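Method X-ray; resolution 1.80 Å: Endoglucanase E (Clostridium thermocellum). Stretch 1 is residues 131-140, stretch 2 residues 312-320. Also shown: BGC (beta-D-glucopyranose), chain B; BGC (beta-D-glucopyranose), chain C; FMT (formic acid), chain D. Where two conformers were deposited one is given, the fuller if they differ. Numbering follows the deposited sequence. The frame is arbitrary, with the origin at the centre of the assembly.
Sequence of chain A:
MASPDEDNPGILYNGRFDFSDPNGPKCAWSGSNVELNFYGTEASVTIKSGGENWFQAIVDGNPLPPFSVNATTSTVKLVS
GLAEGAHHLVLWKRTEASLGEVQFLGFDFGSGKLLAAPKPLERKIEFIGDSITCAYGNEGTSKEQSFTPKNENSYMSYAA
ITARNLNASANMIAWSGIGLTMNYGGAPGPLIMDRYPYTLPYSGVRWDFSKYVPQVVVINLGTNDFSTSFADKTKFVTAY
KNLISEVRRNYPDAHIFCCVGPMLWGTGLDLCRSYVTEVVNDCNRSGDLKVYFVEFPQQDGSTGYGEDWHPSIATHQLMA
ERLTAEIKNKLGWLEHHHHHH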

# COMPACT_ATOMS: atom_id res chain seq x y z
N SER A 131 -3.52 2.40 8.53
CA SER A 131 -2.50 1.52 9.09
C SER A 131 -2.64 0.10 8.59
O SER A 131 -1.66 -0.60 8.45
N ILE A 132 -3.90 -0.33 8.35
CA ILE A 132 -4.20 -1.68 7.94
C ILE A 132 -3.55 -1.90 6.55
O ILE A 132 -2.90 -2.91 6.33
N THR A 133 -3.68 -0.92 5.65
CA THR A 133 -3.07 -1.11 4.31
C THR A 133 -1.58 -0.89 4.24
O THR A 133 -0.88 -1.53 3.45
N CYS A 134 -1.08 -0.10 5.17
CA CYS A 134 0.38 -0.01 5.46
C CYS A 134 0.98 -1.32 6.02
O CYS A 134 2.20 -1.49 6.01
N ALA A 135 0.12 -2.22 6.53
CA ALA A 135 0.53 -3.44 7.24
C ALA A 135 1.35 -3.09 8.51
O ALA A 135 2.26 -3.85 8.87
N TYR A 136 1.03 -1.95 9.14
CA TYR A 136 1.52 -1.60 10.50
C TYR A 136 1.54 -2.86 11.39
O TYR A 136 0.51 -3.56 11.58
N GLY A 137 2.74 -3.18 11.88
CA GLY A 137 2.87 -4.19 12.96
C GLY A 137 2.66 -5.63 12.54
O GLY A 137 2.58 -6.52 13.42
N ASN A 138 2.55 -5.90 11.23
CA ASN A 138 2.11 -7.25 10.79
C ASN A 138 3.13 -8.37 11.07
O ASN A 138 2.75 -9.56 11.11
N GLU A 139 4.39 -8.01 11.35
CA GLU A 139 5.37 -9.04 11.74
C GLU A 139 5.64 -9.07 13.26
O GLU A 139 6.46 -9.88 13.77
N GLY A 140 4.94 -8.20 14.00
CA GLY A 140 4.84 -8.42 15.44
C GLY A 140 3.79 -9.48 15.76
O GLY A 140 2.86 -9.74 14.97
N SER A 312 -2.43 -9.51 11.93
CA SER A 312 -1.32 -10.45 11.73
C SER A 312 -1.22 -10.79 10.22
O SER A 312 -2.16 -10.47 9.44
N ILE A 313 -0.13 -11.46 9.82
CA ILE A 313 -0.04 -11.91 8.44
C ILE A 313 -1.18 -12.88 8.11
O ILE A 313 -1.76 -12.81 7.02
N ALA A 314 -1.51 -13.78 9.05
CA ALA A 314 -2.65 -14.64 8.80
C ALA A 314 -3.96 -13.91 8.48
O ALA A 314 -4.72 -14.31 7.59
N THR A 315 -4.23 -12.84 9.24
CA THR A 315 -5.42 -12.03 9.03
C THR A 315 -5.32 -11.31 7.65
O THR A 315 -6.30 -11.32 6.89
N HIS A 316 -4.14 -10.77 7.30
CA HIS A 316 -3.92 -10.21 5.96
C HIS A 316 -4.19 -11.23 4.86
O HIS A 316 -4.80 -10.89 3.85
N GLN A 317 -3.76 -12.48 5.07
CA GLN A 317 -4.00 -13.52 4.11
C GLN A 317 -5.50 -13.77 3.94
O GLN A 317 -5.95 -13.84 2.83
N LEU A 318 -6.25 -13.89 5.03
CA LEU A 318 -7.72 -14.04 4.94
C LEU A 318 -8.38 -12.88 4.16
O LEU A 318 -9.31 -13.08 3.37
N MET A 319 -7.94 -11.67 4.44
CA MET A 319 -8.47 -10.48 3.76
C MET A 319 -8.17 -10.58 2.27
O MET A 319 -9.05 -10.32 1.41
N ALA A 320 -6.95 -10.96 1.96
CA ALA A 320 -6.52 -11.07 0.55
C ALA A 320 -7.39 -12.13 -0.17
O ALA A 320 -7.81 -11.87 -1.28

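The contact between residues 131-140 and 312-320 buries 322 Å², both sides summed, and no direct hydrogen bond crosses it. Asn 138, His 316 and Ile 313 cover the most surface, with 71, 69 and 56 Å² buried by the opposing stretch, so the packing is best read from them.

Asn 138 closes a type II turn that begins at Ala 135, and its CA lies 4.8 Å from the CA of Ser 312. Its CA-to-CB bond points toward the helix, and chi1 is p (76°). CB of Asn 138 lies 3.8 Å from CD2 of His 316, while ND2 of Asn 138 is 3.8 Å from CG1 of Ile 313. Both OD1 and ND2 find hydrogen bonds elsewhere in the structure, so the amide meets the helix by van der Waals contact without leaving its polar atoms unpaired.

His 316 also points toward its partner stretch, with chi1 m (-78°) and chi2 -84°. This conformation carries the ring to the end of the weakly bonded helix at about 131-134. The backbone O of Ile 132 approaches the ring edge, near its plane, 3.2 Å from CE1 of His 316. Ala 135 and Asn 138 meet the ring obliquely; CA of Ala 135 is 3.9 Å from NE2 of His 316. Ala 135 leaves the helix with positive phi in a Schellman motif. Water 1 joins the stretches here: it lies 2.8 Å from NE2 of His 316 and donates to O of Tyr 136, also at 2.8 Å.

Ile 313 starts sideways, but its m,t rotamer (-75°, 159°) brings the end of the side chain nearer. CG1 of Ile 313 reaches within 3.6 Å of O of Asn 138, and CD1 of Ile 313 lies 3.9 Å from CG of Glu 139. Water 2 accepts from N of Ile 313 at 2.8 Å and donates to O of Asn 138 at 2.7 Å, linking the first turn of the helix to the loop. That turn is capped by Ser 312, whose OG accepts from N of Thr 315 at 3.1 Å.

Beyond the histidine, CG2 of Ile 132 (m,t) and CE of Met 319 (m,t,p) make an apolar contact at 3.9 Å. The bound groups lie off this interface: OG of Ser 131 donates to O1 of the formic acid at a very short 2.4 Å. The same OG of Ser 131 accepts from O6 of the BGC in chain B at 2.6 Å.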

# COMPACT_ATOMS: atom_id res chain seq x y z
CB SER A 131 -2.58 1.49 10.62
OG SER A 131 -2.49 2.80 11.14
CB ILE A 132 -5.73 -1.94 7.89
CG1 ILE A 132 -6.33 -1.77 9.31
CG2 ILE A 132 -5.99 -3.43 7.41
CD1 ILE A 132 -7.84 -1.55 9.31
CB THR A 133 -3.98 -0.67 3.08
OG1 THR A 133 -3.30 0.00 2.00
CG2 THR A 133 -5.27 -0.22 3.42
CB CYS A 134 0.63 1.13 6.47
SG CYS A 134 0.38 2.78 5.74
CB ALA A 135 1.36 -4.38 6.34
CB TYR A 136 0.54 -0.57 11.07
CG TYR A 136 0.77 0.01 12.46
CD1 TYR A 136 0.77 1.40 12.64
CD2 TYR A 136 0.85 -0.81 13.59
CE1 TYR A 136 0.91 1.95 13.87
CE2 TYR A 136 1.02 -0.24 14.90
CZ TYR A 136 0.99 1.13 15.01
OH TYR A 136 1.10 1.73 16.24
CB ASN A 138 1.53 -7.26 9.36
CG ASN A 138 2.60 -7.19 8.29
OD1 ASN A 138 3.71 -6.74 8.56
ND2 ASN A 138 2.27 -7.61 7.04
CB GLU A 139 6.66 -8.92 10.92
CG GLU A 139 6.37 -9.13 9.43
CD GLU A 139 7.62 -9.34 8.59
OE1 GLU A 139 8.68 -8.78 8.93
OE2 GLU A 139 7.51 -10.08 7.59
CB SER A 312 -1.64 -11.75 12.49
OG SER A 312 -2.80 -12.36 11.92
CB ILE A 313 1.34 -12.49 8.12
CG1 ILE A 313 2.31 -11.30 7.98
CG2 ILE A 313 1.30 -13.25 6.77
CD1 ILE A 313 3.71 -11.68 8.16
CB ALA A 314 -2.84 -15.65 10.00
CB THR A 315 -5.60 -11.03 10.16
OG1 THR A 315 -5.93 -11.73 11.39
CG2 THR A 315 -6.76 -10.04 9.83
CB HIS A 316 -2.51 -9.61 5.81
CG HIS A 316 -2.36 -8.26 6.44
ND1 HIS A 316 -2.72 -7.09 5.79
CD2 HIS A 316 -1.83 -7.87 7.63
CE1 HIS A 316 -2.40 -6.05 6.53
NE2 HIS A 316 -1.89 -6.49 7.68
CB GLN A 317 -3.22 -14.80 4.44
CG GLN A 317 -1.71 -14.55 4.25
CD GLN A 317 -0.86 -15.69 4.73
OE1 GLN A 317 -1.03 -16.18 5.85
NE2 GLN A 317 0.08 -16.13 3.89
CB LEU A 318 -8.35 -14.10 6.34
CG LEU A 318 -8.09 -15.37 7.18
CD1 LEU A 318 -8.90 -15.30 8.45
CD2 LEU A 318 -8.40 -16.65 6.33
CB MET A 319 -7.81 -9.25 4.36
CG MET A 319 -8.26 -8.92 5.75
SD MET A 319 -7.30 -7.49 6.44
CE MET A 319 -8.03 -6.16 5.53
CB ALA A 320 -5.05 -11.42 0.45
C2 BGC B . -1.72 3.03 18.36
C3 BGC B . -1.27 4.40 17.84
C4 BGC B . -1.39 4.44 16.32
C5 BGC B . -2.84 4.07 15.91
C6 BGC B . -3.13 4.16 14.40
C1 BGC B . -3.12 2.72 17.83
O2 BGC B . -1.65 3.02 19.78
O3 BGC B . 0.08 4.63 18.24
O4 BGC B . -1.18 5.74 16.08
O5 BGC B . -3.13 2.77 16.42
O6 BGC B . -2.28 3.26 13.72
C2 BGC C . -0.36 7.52 14.65
C3 BGC C . 0.74 7.84 13.63
C4 BGC C . 2.09 7.26 14.06
C5 BGC C . 1.92 5.77 14.26
C6 BGC C . 3.26 5.07 14.57
C1 BGC C . -0.31 6.03 14.99
O2 BGC C . -1.65 7.88 14.17
O3 BGC C . 0.79 9.23 13.38
O4 BGC C . 3.04 7.46 13.04
O5 BGC C . 1.01 5.66 15.34
O6 BGC C . 3.57 5.19 15.94
C FMT D . -5.80 2.87 10.87
O1 FMT D . -4.84 3.42 11.44
O2 FMT D . -6.14 1.68 10.96
O HOH W 1 -1.09 -5.21 10.00
O HOH W 2 1.86 -11.97 11.77